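Local coordinates for DUF5348 domain-containing protein (Ruminococcus gnavus, PDB 3NRL) that is of unknown function but forms a small, strand-rich domain that packs as a two-fold symmetric pair in the crystal, at the interface of chains A and B. Coordinates in Å, arbitrary orientation; residue numbers count along the deposited sequence, not the author numbering. Chains: chain A/B, uncharacterized protein RUMGNA_01417.

The interface of chains A and B. Residues chain A 65, 67-68; chain B 10, 12-14, 21, 27.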
ATOM      1  N   ARG A  65       3.294 -11.285   1.692  1.00 19.34           N
ATOM      2  CA  ARG A  65       3.967 -10.233   0.944  1.00 17.43           C
ATOM      3  C   ARG A  65       3.918  -8.946   1.758  1.00 12.68           C
ATOM      4  O   ARG A  65       3.075  -8.799   2.643  1.00 15.41           O
ATOM      5  CB  ARG A  65       3.293 -10.018  -0.413  1.00 21.75           C
ATOM      6  CG  ARG A  65       1.904  -9.409  -0.351  1.00 25.99           C
ATOM      7  CD  ARG A  65       1.523  -8.859  -1.719  1.00 39.16           C
ATOM      8  NE  ARG A  65       0.798  -9.819  -2.541  1.00 41.30           N
ATOM      9  CZ  ARG A  65       0.750  -9.783  -3.871  1.00 28.46           C
ATOM     10  NH1 ARG A  65       1.400  -8.839  -4.544  1.00 28.06           N
ATOM     11  NH2 ARG A  65       0.030 -10.679  -4.527  1.00 33.45           N
ATOM     12  N   ASP A  67       3.492  -5.820   0.412  1.00 15.54           N
ATOM     13  CA  ASP A  67       2.630  -4.830  -0.224  1.00 23.80           C
ATOM     14  C   ASP A  67       1.311  -4.514   0.466  1.00 20.06           C
ATOM     15  O   ASP A  67       0.501  -5.401   0.719  1.00 18.11           O
ATOM     16  CB  ASP A  67       2.350  -5.272  -1.657  1.00 22.50           C
ATOM     17  CG  ASP A  67       3.572  -5.869  -2.316  1.00 29.86           C
ATOM     18  OD1 ASP A  67       4.464  -5.099  -2.735  1.00 24.22           O
ATOM     19  OD2 ASP A  67       3.644  -7.114  -2.394  1.00 31.54           O
ATOM     20  N   GLY A  68       1.102  -3.233   0.751  1.00 18.93           N
ATOM     21  CA  GLY A  68      -0.139  -2.798   1.360  1.00 18.42           C
ATOM     22  C   GLY A  68      -0.273  -2.885   2.863  1.00 20.64           C
ATOM     23  O   GLY A  68      -1.322  -2.550   3.401  1.00 17.17           O
TER
ATOM     24  N   PHE B  10      -2.576  -1.193  -3.529  1.00 14.32           N
ATOM     25  CA  PHE B  10      -1.188  -1.502  -3.868  1.00 15.93           C
ATOM     26  C   PHE B  10      -1.090  -2.167  -5.239  1.00 20.45           C
ATOM     27  O   PHE B  10      -2.055  -2.757  -5.722  1.00 15.04           O
ATOM     28  CB  PHE B  10      -0.573  -2.403  -2.793  1.00 17.43           C
ATOM     29  CG  PHE B  10      -1.098  -3.810  -2.800  1.00 17.41           C
ATOM     30  CD1 PHE B  10      -0.435  -4.806  -3.518  1.00 18.87           C
ATOM     31  CD2 PHE B  10      -2.265  -4.137  -2.117  1.00 14.94           C
ATOM     32  CE1 PHE B  10      -0.927  -6.107  -3.555  1.00 13.74           C
ATOM     33  CE2 PHE B  10      -2.774  -5.442  -2.147  1.00 15.61           C
ATOM     34  CZ  PHE B  10      -2.100  -6.431  -2.871  1.00 15.50           C
ATOM     35  N   ASP B  12      -0.103  -4.978  -7.648  1.00 21.69           N
ATOM     36  CA  ASP B  12       0.108  -6.418  -7.575  1.00 17.78           C
ATOM     37  C   ASP B  12       0.916  -6.937  -8.759  1.00 16.10           C
ATOM     38  O   ASP B  12       0.380  -7.124  -9.846  1.00 18.29           O
ATOM     39  CB  ASP B  12      -1.245  -7.133  -7.516  1.00 19.21           C
ATOM     40  CG  ASP B  12      -1.103  -8.638  -7.388  1.00 24.02           C
ATOM     41  OD1 ASP B  12      -0.000  -9.106  -7.042  1.00 19.06           O
ATOM     42  OD2 ASP B  12      -2.095  -9.355  -7.627  1.00 24.95           O
ATOM     43  N   THR B  13       2.201  -7.183  -8.526  1.00 20.25           N
ATOM     44  CA  THR B  13       3.098  -7.670  -9.571  1.00 20.33           C
ATOM     45  C   THR B  13       2.709  -9.033 -10.139  1.00 24.21           C
ATOM     46  O   THR B  13       3.184  -9.415 -11.206  1.00 22.22           O
ATOM     47  CB  THR B  13       4.560  -7.751  -9.065  1.00 31.06           C
ATOM     48  OG1 THR B  13       4.658  -8.742  -8.037  1.00 23.23           O
ATOM     49  CG2 THR B  13       5.010  -6.410  -8.504  1.00 20.15           C
ATOM     50  N   GLU B  14       1.854  -9.773  -9.439  1.00 22.71           N
ATOM     51  CA  GLU B  14       1.446 -11.080  -9.946  1.00 22.87           C
ATOM     52  C   GLU B  14       0.408 -10.946 -11.059  1.00 25.53           C
ATOM     53  O   GLU B  14       0.228 -11.870 -11.854  1.00 21.61           O
ATOM     54  CB  GLU B  14       0.849 -11.947  -8.833  1.00 30.51           C
ATOM     55  CG  GLU B  14       1.701 -12.080  -7.580  1.00 40.56           C
ATOM     56  CD  GLU B  14       1.096 -13.048  -6.575  1.00 46.23           C
ATOM     57  OE1 GLU B  14      -0.114 -12.933  -6.291  1.00 36.08           O
ATOM     58  OE2 GLU B  14       1.831 -13.920  -6.064  1.00 54.29           O
ATOM     59  N   ARG B  21      -5.658  -4.522  -0.039  1.00 11.84           N
ATOM     60  CA  ARG B  21      -5.376  -5.416   1.072  1.00 15.79           C
ATOM     61  C   ARG B  21      -6.281  -4.960   2.214  1.00 15.93           C
ATOM     62  O   ARG B  21      -6.113  -3.863   2.738  1.00 18.01           O
ATOM     63  CB  ARG B  21      -3.918  -5.300   1.498  1.00 13.32           C
ATOM     64  CG  ARG B  21      -3.573  -6.183   2.679  1.00 17.56           C
ATOM     65  CD  ARG B  21      -2.414  -5.577   3.450  1.00 39.20           C
ATOM     66  NE  ARG B  21      -1.116  -5.975   2.920  1.00 43.93           N
ATOM     67  CZ  ARG B  21      -0.648  -7.216   2.984  1.00 37.28           C
ATOM     68  NH1 ARG B  21      -1.393  -8.146   3.550  1.00 23.62           N
ATOM     69  NH2 ARG B  21       0.563  -7.516   2.516  1.00 16.69           N
ATOM     70  N   PHE B  27      -7.250 -10.131   0.614  1.00 16.62           N
ATOM     71  CA  PHE B  27      -7.105  -9.268  -0.553  1.00 19.26           C
ATOM     72  C   PHE B  27      -8.375  -9.257  -1.408  1.00 27.46           C
ATOM     73  O   PHE B  27      -9.130 -10.230  -1.420  1.00 19.04           O
ATOM     74  CB  PHE B  27      -5.932  -9.774  -1.392  1.00 17.27           C
ATOM     75  CG  PHE B  27      -4.635  -9.827  -0.640  1.00 19.31           C
ATOM     76  CD1 PHE B  27      -3.797  -8.717  -0.595  1.00 22.75           C
ATOM     77  CD2 PHE B  27      -4.261 -10.980   0.047  1.00 20.18           C
ATOM     78  CE1 PHE B  27      -2.601  -8.753   0.126  1.00 25.26           C
ATOM     79  CE2 PHE B  27      -3.070 -11.025   0.769  1.00 17.13           C
ATOM     80  CZ  PHE B  27      -2.235  -9.904   0.807  1.00 23.20           C
TER
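A:Arg65 and A:Asp67 meet chain B from a loop that is extended at A:Arg65 and turns at A:Gly68 into positive phi (84°), and the carbonyls of A:Arg65 and A:Asp67 face B:Arg21, on strand 17-23. The side chain of B:Arg21 leaves its strand with CG opposite the backbone N (chi1 178°) and bends at chi3, which brings its guanidinium edge against the loop. B:Arg21 NE and NH2 both hydrogen-bond to the one backbone oxygen of A:Asp67, side-on and from the same face of its carbonyl plane, with B:Arg21 NE 2.8 Å from A:Asp67 O. B:Arg21 NH2 also hydrogen-bonds to the carbonyl O of A:Arg65 at 2.8 Å, from above that carbonyl's plane, and is thus shared between two acceptors with bent geometry. Behind the guanidinium of B:Arg21, the rim of B:Phe27 lies against one face, CE1 being 3.7 Å from its plane. With an alanine in place of B:Arg21, both loop carbonyls would probably lose these donors and the loop would be held less firmly against chain B.

The side chain of A:Arg65 crosses B:Phe10 at about a right angle near CE1 and reaches two acids. A:Arg65 NH1 and NH2 both hydrogen-bond end-on to B:Asp12 OD1, A:Arg65 NH1 at 2.9 Å, approaching from above the carboxylate plane, with the two flat groups turned 72° apart. The backbone N of B:Glu14 donates to the same B:Asp12 OD1 at 3.1 Å, helping to fix the carboxylate. B:Glu14 adds a salt bridge, its OE1 lying 2.9 Å from NH2 of A:Arg65, although the N-H does not point at it. B:Phe10 lies beneath the loop, its CD1 3.4 Å from CB of A:Asp67, with the carbonyl O of A:Asp67 over the ring centre.

Repeated by the two-fold with the chains exchanged, this patch clamps the loop of one copy to the strands of the other, in a pairing that may or may not persist in solution.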